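Local atomic coordinates of X-PRO dipeptidase (Streptococcus pyogenes M1 GAS, PDB entry 3O5V), a protein that probably hydrolyses Xaa-Pro dipeptides as a manganese-dependent prolidase of the M24B family, and is represented here by its N-terminal creatinase/prolidase domain alone. Residues A[16-21]-A[93-98]; A[100-105]-A[121-126]; A[7-12]-A[45-50]. One frame throughout, in Å; residues are numbered along the deposited sequence. Where two conformers were deposited one is given.

Contact 1. Residues A[16-21]-A[93-98]; sequences GAELAI and TAAKTI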
loop_
_atom_site.group_PDB
_atom_site.type_symbol
_atom_site.label_atom_id
_atom_site.label_comp_id
_atom_site.label_asym_id
_atom_site.label_seq_id
_atom_site.Cartn_x
_atom_site.Cartn_y
_atom_site.Cartn_z
ATOM N N GLY A 16 15.610 -4.335 -7.436
ATOM C CA GLY A 16 15.730 -5.540 -6.615
ATOM C C GLY A 16 14.953 -5.446 -5.316
ATOM O O GLY A 16 15.417 -5.912 -4.277
ATOM N N ALA A 17 13.771 -4.833 -5.371
ATOM C CA ALA A 17 12.891 -4.729 -4.205
ATOM C C ALA A 17 11.664 -5.597 -4.427
ATOM O O ALA A 17 11.328 -5.917 -5.568
ATOM C CB ALA A 17 12.488 -3.288 -3.985
ATOM N N GLU A 18 10.981 -5.970 -3.352
ATOM C CA GLU A 18 9.862 -6.902 -3.482
ATOM C C GLU A 18 8.480 -6.257 -3.239
ATOM O O GLU A 18 7.450 -6.897 -3.468
ATOM C CB GLU A 18 10.057 -8.109 -2.546
ATOM C CG GLU A 18 11.335 -8.936 -2.806
ATOM C CD GLU A 18 12.603 -8.310 -2.216
ATOM O OE1 GLU A 18 12.508 -7.555 -1.217
ATOM O OE2 GLU A 18 13.704 -8.585 -2.757
ATOM N N LEU A 19 8.462 -5.014 -2.758
ATOM C CA LEU A 19 7.212 -4.414 -2.261
ATOM C C LEU A 19 7.248 -2.891 -2.304
ATOM O O LEU A 19 8.218 -2.280 -1.856
ATOM C CB LEU A 19 6.994 -4.832 -0.801
ATOM C CG LEU A 19 5.616 -5.127 -0.181
ATOM C CD1 LEU A 19 5.514 -4.719 1.304
ATOM C CD2 LEU A 19 4.396 -4.639 -0.962
ATOM N N ALA A 20 6.191 -2.278 -2.833
ATOM C CA ALA A 20 5.979 -0.835 -2.685
ATOM C C ALA A 20 4.727 -0.633 -1.841
ATOM O O ALA A 20 3.720 -1.330 -2.044
ATOM C CB ALA A 20 5.821 -0.157 -4.043
ATOM N N ILE A 21 4.789 0.301 -0.895
ATOM C CA ILE A 21 3.636 0.612 -0.050
ATOM C C ILE A 21 3.229 2.051 -0.263
ATOM O O ILE A 21 3.953 2.974 0.130
ATOM C CB ILE A 21 3.907 0.362 1.478
ATOM C CG1 ILE A 21 4.482 -1.039 1.712
ATOM C CG2 ILE A 21 2.643 0.622 2.295
ATOM C CD1 ILE A 21 4.712 -1.390 3.196
ATOM N N THR A 93 4.761 -11.004 4.310
ATOM C CA THR A 93 5.385 -9.819 4.916
ATOM C C THR A 93 6.918 -9.930 4.961
ATOM O O THR A 93 7.583 -9.221 5.718
ATOM C CB THR A 93 4.804 -9.518 6.326
ATOM O OG1 THR A 93 5.054 -10.630 7.186
ATOM C CG2 THR A 93 3.297 -9.271 6.262
ATOM N N ALA A 94 7.468 -10.793 4.104
ATOM C CA ALA A 94 8.889 -11.164 4.150
ATOM C C ALA A 94 9.826 -10.365 3.237
ATOM O O ALA A 94 11.022 -10.676 3.168
ATOM C CB ALA A 94 9.054 -12.688 3.898
ATOM N N ALA A 95 9.308 -9.339 2.556
ATOM C CA ALA A 95 10.134 -8.500 1.678
ATOM C C ALA A 95 11.405 -8.005 2.372
ATOM O O ALA A 95 11.359 -7.520 3.503
ATOM C CB ALA A 95 9.328 -7.313 1.139
ATOM N N LYS A 96 12.536 -8.144 1.690
ATOM C CA LYS A 96 13.819 -7.681 2.223
ATOM C C LYS A 96 14.029 -6.200 1.970
ATOM O O LYS A 96 14.674 -5.504 2.763
ATOM C CB LYS A 96 14.971 -8.519 1.652
ATOM C CG LYS A 96 15.146 -9.843 2.407
ATOM C CD LYS A 96 15.957 -10.883 1.643
ATOM C CE LYS A 96 16.332 -12.037 2.582
ATOM N NZ LYS A 96 16.154 -13.384 1.955
ATOM N N THR A 97 13.483 -5.722 0.855
ATOM C CA THR A 97 13.619 -4.332 0.465
ATOM C C THR A 97 12.230 -3.806 0.130
ATOM O O THR A 97 11.527 -4.398 -0.688
ATOM C CB THR A 97 14.538 -4.177 -0.763
ATOM O OG1 THR A 97 15.784 -4.856 -0.527
ATOM C CG2 THR A 97 14.812 -2.721 -1.025
ATOM N N ILE A 98 11.850 -2.714 0.794
ATOM C CA ILE A 98 10.525 -2.102 0.656
ATOM C C ILE A 98 10.655 -0.640 0.229
ATOM O O ILE A 98 11.539 0.082 0.696
ATOM C CB ILE A 98 9.713 -2.231 1.968
ATOM C CG1 ILE A 98 9.551 -3.704 2.335
ATOM C CG2 ILE A 98 8.333 -1.564 1.868
ATOM C CD1 ILE A 98 9.102 -3.914 3.749
HETATM O O HOH W 1 15.699 -7.125 -1.908
#
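E18 reaches from just past the Schellman turn at G16 to the start of strand 97-100. Its CB rests on the methyl of A95, CB to CB at 3.8 Å. CG stands beside the backbone N and anti to the carbonyl carbon (chi1 -60°), and the bend at chi2 (79°) swings the carboxylate round to the turn that leads into strand 97-100. There OE1 takes the amide of T97, met nearly along the C-O axis, with 2.9 Å from T97 N to E18 OE1. The amide of K96 adds a weak, bent bond to the same oxygen. One good and one weak N-H bond on OE1 would probably favour the charged carboxylate. OE2, at the tip, accepts from a water 2.6 Å away; that water also donates to G16 O and accepts from T97 OG1. The main chain of E18 adds a bond of its own, E18 N to T97 O at 3.1 Å, nearly straight and in the carbonyl plane.

Further along, the contact turns apolar. L19 CB lies 3.9 Å from A95 CB, and the side chains of I21 and I98 cross obliquely, CD1 of I21 3.9 Å from CG2 of I98. Strands 19-22 and 97-100 run parallel as inner strands of the creatinase/prolidase N-terminal domain's mixed sheet, with 44-48 beyond the first and 120-123, an outermost strand, beyond the second; helix 3-14 packs on A17 and A20.

Contact 2. Residues A[100-105]-A[121-126]; sequences AEFDHL and FNNLTP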
loop_
_atom_site.group_PDB
_atom_site.type_symbol
_atom_site.label_atom_id
_atom_site.label_comp_id
_atom_site.label_asym_id
_atom_site.label_seq_id
_atom_site.Cartn_x
_atom_site.Cartn_y
_atom_site.Cartn_z
ATOM N N ALA A 100 8.518 3.017 0.141
ATOM C CA ALA A 100 7.349 3.739 0.666
ATOM C C ALA A 100 7.468 5.247 0.423
ATOM O O ALA A 100 8.551 5.738 0.118
ATOM C CB ALA A 100 7.135 3.430 2.167
ATOM N N GLU A 101 6.353 5.971 0.532
ATOM C CA GLU A 101 6.314 7.401 0.198
ATOM C C GLU A 101 6.695 8.239 1.409
ATOM O O GLU A 101 5.824 8.642 2.200
ATOM C CB GLU A 101 4.916 7.828 -0.282
ATOM C CG GLU A 101 4.437 7.105 -1.506
ATOM C CD GLU A 101 3.081 7.608 -1.952
ATOM O OE1 GLU A 101 2.054 7.068 -1.481
ATOM O OE2 GLU A 101 3.046 8.553 -2.768
ATOM N N PHE A 102 7.992 8.523 1.529
ATOM C CA PHE A 102 8.529 9.230 2.702
ATOM C C PHE A 102 7.999 10.669 2.820
ATOM O O PHE A 102 7.991 11.229 3.926
ATOM C CB PHE A 102 10.066 9.234 2.684
ATOM C CG PHE A 102 10.720 7.915 3.073
ATOM C CD1 PHE A 102 9.977 6.752 3.314
ATOM C CD2 PHE A 102 12.117 7.846 3.179
ATOM C CE1 PHE A 102 10.615 5.552 3.673
ATOM C CE2 PHE A 102 12.762 6.662 3.525
ATOM C CZ PHE A 102 12.010 5.508 3.774
ATOM N N ASP A 103 7.545 11.259 1.707
ATOM C CA ASP A 103 6.926 12.602 1.762
ATOM C C ASP A 103 5.498 12.660 2.297
ATOM O O ASP A 103 4.968 13.751 2.532
ATOM C CB ASP A 103 6.977 13.326 0.417
ATOM C CG ASP A 103 8.196 14.214 0.286
ATOM O OD1 ASP A 103 8.707 14.709 1.318
ATOM O OD2 ASP A 103 8.644 14.408 -0.858
ATOM N N HIS A 104 4.868 11.501 2.473
ATOM C CA HIS A 104 3.498 11.468 2.967
ATOM C C HIS A 104 3.361 10.676 4.273
ATOM O O HIS A 104 2.660 11.080 5.197
ATOM C CB HIS A 104 2.534 10.914 1.904
ATOM C CG HIS A 104 1.187 10.611 2.463
ATOM N ND1 HIS A 104 0.178 11.551 2.531
ATOM C CD2 HIS A 104 0.716 9.504 3.079
ATOM C CE1 HIS A 104 -0.874 11.016 3.125
ATOM N NE2 HIS A 104 -0.575 9.772 3.460
ATOM N N LEU A 105 4.030 9.533 4.329
ATOM C CA LEU A 105 3.930 8.635 5.464
ATOM C C LEU A 105 4.433 9.329 6.741
ATOM O O LEU A 105 5.583 9.771 6.783
ATOM C CB LEU A 105 4.797 7.415 5.156
ATOM C CG LEU A 105 4.667 6.117 5.934
ATOM C CD1 LEU A 105 3.302 5.493 5.717
ATOM C CD2 LEU A 105 5.769 5.198 5.425
ATOM N N PHE A 121 13.481 -0.176 4.410
ATOM C CA PHE A 121 12.615 0.788 3.726
ATOM C C PHE A 121 13.403 1.829 2.942
ATOM O O PHE A 121 14.381 2.400 3.453
ATOM C CB PHE A 121 11.683 1.490 4.719
ATOM C CG PHE A 121 10.515 0.652 5.152
ATOM C CD1 PHE A 121 9.219 0.996 4.774
ATOM C CD2 PHE A 121 10.705 -0.475 5.946
ATOM C CE1 PHE A 121 8.131 0.227 5.180
ATOM C CE2 PHE A 121 9.624 -1.255 6.353
ATOM C CZ PHE A 121 8.334 -0.902 5.959
ATOM N N ASN A 122 12.958 2.060 1.707
ATOM C CA ASN A 122 13.549 3.044 0.796
ATOM C C ASN A 122 12.485 4.034 0.326
ATOM O O ASN A 122 11.296 3.716 0.332
ATOM C CB ASN A 122 14.166 2.355 -0.427
ATOM C CG ASN A 122 15.383 1.513 -0.081
ATOM O OD1 ASN A 122 15.749 0.598 -0.825
ATOM N ND2 ASN A 122 16.022 1.822 1.044
ATOM N N ASN A 123 12.917 5.226 -0.088
ATOM C CA ASN A 123 12.011 6.301 -0.516
ATOM C C ASN A 123 11.458 6.144 -1.947
ATOM O O ASN A 123 12.216 6.080 -2.910
ATOM C CB ASN A 123 12.716 7.660 -0.369
ATOM C CG ASN A 123 11.770 8.852 -0.490
ATOM O OD1 ASN A 123 12.221 9.999 -0.580
ATOM N ND2 ASN A 123 10.477 8.602 -0.479
ATOM N N LEU A 124 10.130 6.108 -2.056
ATOM C CA LEU A 124 9.408 6.003 -3.329
ATOM C C LEU A 124 9.132 7.337 -4.011
ATOM O O LEU A 124 8.689 7.371 -5.163
ATOM C CB LEU A 124 8.038 5.380 -3.093
ATOM C CG LEU A 124 7.678 3.995 -3.597
ATOM C CD1 LEU A 124 6.229 3.690 -3.178
ATOM C CD2 LEU A 124 7.896 3.832 -5.104
ATOM N N THR A 125 9.346 8.439 -3.304
ATOM C CA THR A 125 8.890 9.725 -3.826
ATOM C C THR A 125 9.587 10.153 -5.141
ATOM O O THR A 125 8.930 10.754 -5.987
ATOM C CB THR A 125 8.793 10.838 -2.729
ATOM O OG1 THR A 125 10.083 11.070 -2.146
ATOM C CG2 THR A 125 7.779 10.409 -1.621
ATOM N N PRO A 126 10.885 9.794 -5.342
ATOM C CA PRO A 126 11.478 10.019 -6.667
ATOM C C PRO A 126 10.718 9.312 -7.795
ATOM O O PRO A 126 10.497 9.913 -8.844
ATOM C CB PRO A 126 12.894 9.441 -6.527
ATOM C CG PRO A 126 13.218 9.632 -5.081
ATOM C CD PRO A 126 11.910 9.357 -4.366
#
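With CG beside its backbone N and anti to the carbonyl carbon (chi1 -76°), F102 lays its ring along strand 120-123, while N123 has CG anti to the backbone N, which carries its amide group back across the phenylalanine. Ring and amide planes are nearly parallel. N123 CA sits over the centre of the ring, 3.9 Å above it, and F121 O comes to the ring edge, so the aromatic group lies against main chain as much as side chain. At T125, chi1 of 61° puts OG1 in the crowded position and sends CG2 to D103, 3.6 Å from CB of D103.

Beside the ring, A100 joins the parallel strand where 97-100 leaves the sheet of this creatinase/prolidase N-terminal domain, next to an outermost strand. A100 N donates to N122 O at 2.9 Å, nearly along the C=O axis. L124 N returns a 2.7 Å bond to A100 O, arriving 39° out of the carbonyl plane. The methyl of A100 touches the edge of the F121 ring at CD1.

E101 turns its carboxylate elsewhere, to T27 and the amides of S23 and D24. Two backbone bonds thus satisfy both polar groups of A100, while the F102 ring, the A100 methyl and T125 CG2 add apolar packing.

Contact 3. Residues A[7-12]-A[45-50]; sequences QIRLYL and LFVYHD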
loop_
_atom_site.group_PDB
_atom_site.type_symbol
_atom_site.label_atom_id
_atom_site.label_comp_id
_atom_site.label_asym_id
_atom_site.label_seq_id
_atom_site.Cartn_x
_atom_site.Cartn_y
_atom_site.Cartn_z
ATOM N N GLN A 7 4.024 -0.924 -14.356
ATOM C CA GLN A 7 5.211 -0.049 -14.345
ATOM C C GLN A 7 5.890 -0.051 -12.965
ATOM O O GLN A 7 7.127 -0.046 -12.875
ATOM C CB GLN A 7 4.849 1.384 -14.758
ATOM C CG GLN A 7 4.501 1.566 -16.252
ATOM C CD GLN A 7 5.621 1.087 -17.196
ATOM O OE1 GLN A 7 6.810 1.292 -16.938
ATOM N NE2 GLN A 7 5.234 0.432 -18.277
ATOM N N ILE A 8 5.088 -0.049 -11.898
ATOM C CA ILE A 8 5.642 -0.117 -10.530
ATOM C C ILE A 8 6.355 -1.441 -10.311
ATOM O O ILE A 8 7.474 -1.468 -9.791
ATOM C CB ILE A 8 4.574 0.121 -9.440
ATOM C CG1 ILE A 8 4.133 1.581 -9.490
ATOM C CG2 ILE A 8 5.121 -0.217 -8.033
ATOM C CD1 ILE A 8 2.727 1.772 -9.051
ATOM N N ARG A 9 5.726 -2.540 -10.727
ATOM C CA ARG A 9 6.347 -3.844 -10.592
ATOM C C ARG A 9 7.679 -3.950 -11.359
ATOM O O ARG A 9 8.631 -4.545 -10.843
ATOM C CB ARG A 9 5.368 -4.977 -10.931
ATOM C CG ARG A 9 4.231 -5.128 -9.878
ATOM C CD ARG A 9 3.323 -6.313 -10.180
ATOM N NE ARG A 9 2.438 -6.024 -11.315
ATOM C CZ ARG A 9 1.178 -5.601 -11.213
ATOM N NH1 ARG A 9 0.604 -5.429 -10.017
ATOM N NH2 ARG A 9 0.481 -5.359 -12.325
ATOM N N LEU A 10 7.769 -3.333 -12.542
ATOM C CA LEU A 10 9.035 -3.296 -13.279
ATOM C C LEU A 10 10.084 -2.533 -12.466
ATOM O O LEU A 10 11.229 -2.988 -12.311
ATOM C CB LEU A 10 8.839 -2.626 -14.640
ATOM C CG LEU A 10 9.690 -3.079 -15.838
ATOM C CD1 LEU A 10 9.774 -1.979 -16.894
ATOM C CD2 LEU A 10 11.066 -3.618 -15.473
ATOM N N TYR A 11 9.683 -1.374 -11.951
ATOM C CA TYR A 11 10.568 -0.531 -11.134
ATOM C C TYR A 11 11.155 -1.289 -9.951
ATOM O O TYR A 11 12.375 -1.261 -9.732
ATOM C CB TYR A 11 9.814 0.700 -10.635
ATOM C CG TYR A 11 10.670 1.633 -9.799
ATOM C CD1 TYR A 11 11.691 2.387 -10.380
ATOM C CD2 TYR A 11 10.456 1.756 -8.425
ATOM C CE1 TYR A 11 12.466 3.260 -9.620
ATOM C CE2 TYR A 11 11.228 2.622 -7.656
ATOM C CZ TYR A 11 12.234 3.360 -8.258
ATOM O OH TYR A 11 13.001 4.211 -7.499
ATOM N N LEU A 12 10.289 -1.959 -9.188
ATOM C CA LEU A 12 10.710 -2.812 -8.083
ATOM C C LEU A 12 11.718 -3.879 -8.520
ATOM O O LEU A 12 12.733 -4.090 -7.850
ATOM C CB LEU A 12 9.488 -3.464 -7.424
ATOM C CG LEU A 12 8.498 -2.508 -6.744
ATOM C CD1 LEU A 12 7.232 -3.264 -6.353
ATOM C CD2 LEU A 12 9.132 -1.824 -5.521
ATOM N N LEU A 45 -1.898 1.035 -0.042
ATOM C CA LEU A 45 -1.877 0.169 -1.222
ATOM C C LEU A 45 -0.566 -0.619 -1.270
ATOM O O LEU A 45 0.511 -0.041 -1.368
ATOM C CB LEU A 45 -2.061 0.983 -2.519
ATOM C CG LEU A 45 -1.982 0.177 -3.823
ATOM C CD1 LEU A 45 -3.155 -0.814 -3.949
ATOM C CD2 LEU A 45 -1.957 1.072 -5.037
ATOM N N PHE A 46 -0.675 -1.941 -1.193
ATOM C CA PHE A 46 0.498 -2.829 -1.182
ATOM C C PHE A 46 0.710 -3.388 -2.577
ATOM O O PHE A 46 -0.107 -4.191 -3.064
ATOM C CB PHE A 46 0.275 -3.976 -0.186
ATOM C CG PHE A 46 0.171 -3.523 1.246
ATOM C CD1 PHE A 46 1.327 -3.280 1.999
ATOM C CD2 PHE A 46 -1.073 -3.308 1.834
ATOM C CE1 PHE A 46 1.239 -2.845 3.324
ATOM C CE2 PHE A 46 -1.177 -2.884 3.163
ATOM C CZ PHE A 46 -0.023 -2.648 3.909
ATOM N N VAL A 47 1.785 -2.959 -3.230
ATOM C CA VAL A 47 2.110 -3.461 -4.572
ATOM C C VAL A 47 3.342 -4.373 -4.515
ATOM O O VAL A 47 4.490 -3.912 -4.502
ATOM C CB VAL A 47 2.309 -2.302 -5.595
ATOM C CG1 VAL A 47 2.530 -2.849 -6.997
ATOM C CG2 VAL A 47 1.111 -1.352 -5.562
ATOM N N TYR A 48 3.079 -5.673 -4.448
ATOM C CA TYR A 48 4.121 -6.704 -4.493
ATOM C C TYR A 48 4.750 -6.747 -5.869
ATOM O O TYR A 48 4.061 -6.488 -6.859
ATOM C CB TYR A 48 3.497 -8.064 -4.211
ATOM C CG TYR A 48 3.058 -8.223 -2.779
ATOM C CD1 TYR A 48 1.739 -7.974 -2.404
ATOM C CD2 TYR A 48 3.976 -8.603 -1.789
ATOM C CE1 TYR A 48 1.336 -8.114 -1.071
ATOM C CE2 TYR A 48 3.585 -8.743 -0.465
ATOM C CZ TYR A 48 2.268 -8.506 -0.117
ATOM O OH TYR A 48 1.878 -8.644 1.198
ATOM N N HIS A 49 6.044 -7.068 -5.951
ATOM C CA HIS A 49 6.689 -7.145 -7.272
ATOM C C HIS A 49 6.108 -8.302 -8.108
ATOM O O HIS A 49 6.114 -8.248 -9.338
ATOM C CB HIS A 49 8.224 -7.201 -7.167
ATOM C CG HIS A 49 8.779 -8.567 -6.897
ATOM N ND1 HIS A 49 8.623 -9.215 -5.689
ATOM C CD2 HIS A 49 9.515 -9.397 -7.675
ATOM C CE1 HIS A 49 9.228 -10.391 -5.739
ATOM N NE2 HIS A 49 9.773 -10.528 -6.935
ATOM N N ASP A 50 5.545 -9.308 -7.439
ATOM C CA ASP A 50 5.069 -10.516 -8.130
ATOM C C ASP A 50 3.599 -10.869 -7.881
ATOM O O ASP A 50 2.874 -11.226 -8.820
ATOM C CB ASP A 50 5.971 -11.713 -7.803
ATOM C CG ASP A 50 6.189 -11.902 -6.304
ATOM O OD1 ASP A 50 5.778 -11.034 -5.480
ATOM O OD2 ASP A 50 6.800 -12.919 -5.944
HETATM O O HOH W 2 1.340 -6.152 -7.100
#
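Helix 7-12 runs obliquely over strand 45-48: the two short axes approach to 8.8 Å and their N-to-C directions differ by 59°. The backbones come nearest just where the strand ends, R9 CA lying 4.7 Å from H49 CA. At that end the helix meets main-chain carbonyls, and farther back along the strand it meets a valine.

V47 points its side chain at the helix. With CG1 anti to the backbone N (chi1 -175°), this branch reaches CG2 of I8 at 3.8 Å, the two side chains crossing at about a right angle, and also touches the CG methylene of R9. L12, one turn on from I8, sets CD1 against the carbonyl of V47, 3.4 Å from V47 O, and its CB against CB of H49. R9 lies alongside the strand end. Its CG is 3.3 Å from Y48 O and its CD 3.5 Å from H49 O, so the aliphatic part of the arginine rests on two peptide oxygens. The bend at chi3 (-74°) then turns the guanidinium to a water in its plane, which accepts from R9 NH1 at 3.1 Å and donates to Y48 O. NH2 forms a salt bridge to D6, one helical turn earlier. The direct contacts are thus van der Waals, with the water as a polar bridge.

Y48 faces the other way, its hydroxyl bonded to N92 O. In this creatinase/prolidase N-terminal domain the helix packs on the mixed sheet: strand 19-22 runs beside 44-48 and offers A20 and F22 to the same helical face, while L31 of helix 25-32 packs on I8.

All three contacts reach the same mixed sheet. Contact 3 is the most buried, a helix laid on strand 44-48; contacts 1 and 2 join neighbouring strands at their ends and the loops next to them, each partly buried with exposed residues at its margin. Contacts 1 and 3 interlock, since helix 3-14 leads into strand 19-22, A17 N probably bonds to L12 O, and A20 O to V47 N. Contacts 1 and 2 share strand 97-100 at successive positions, and I98 O probably accepts from N122 N. Their chemistry differs accordingly: a carboxylate gripping amides at the start of the strand, backbone pairing beside an aromatic ring at its end, and apolar packing with one bridging water beneath the helix.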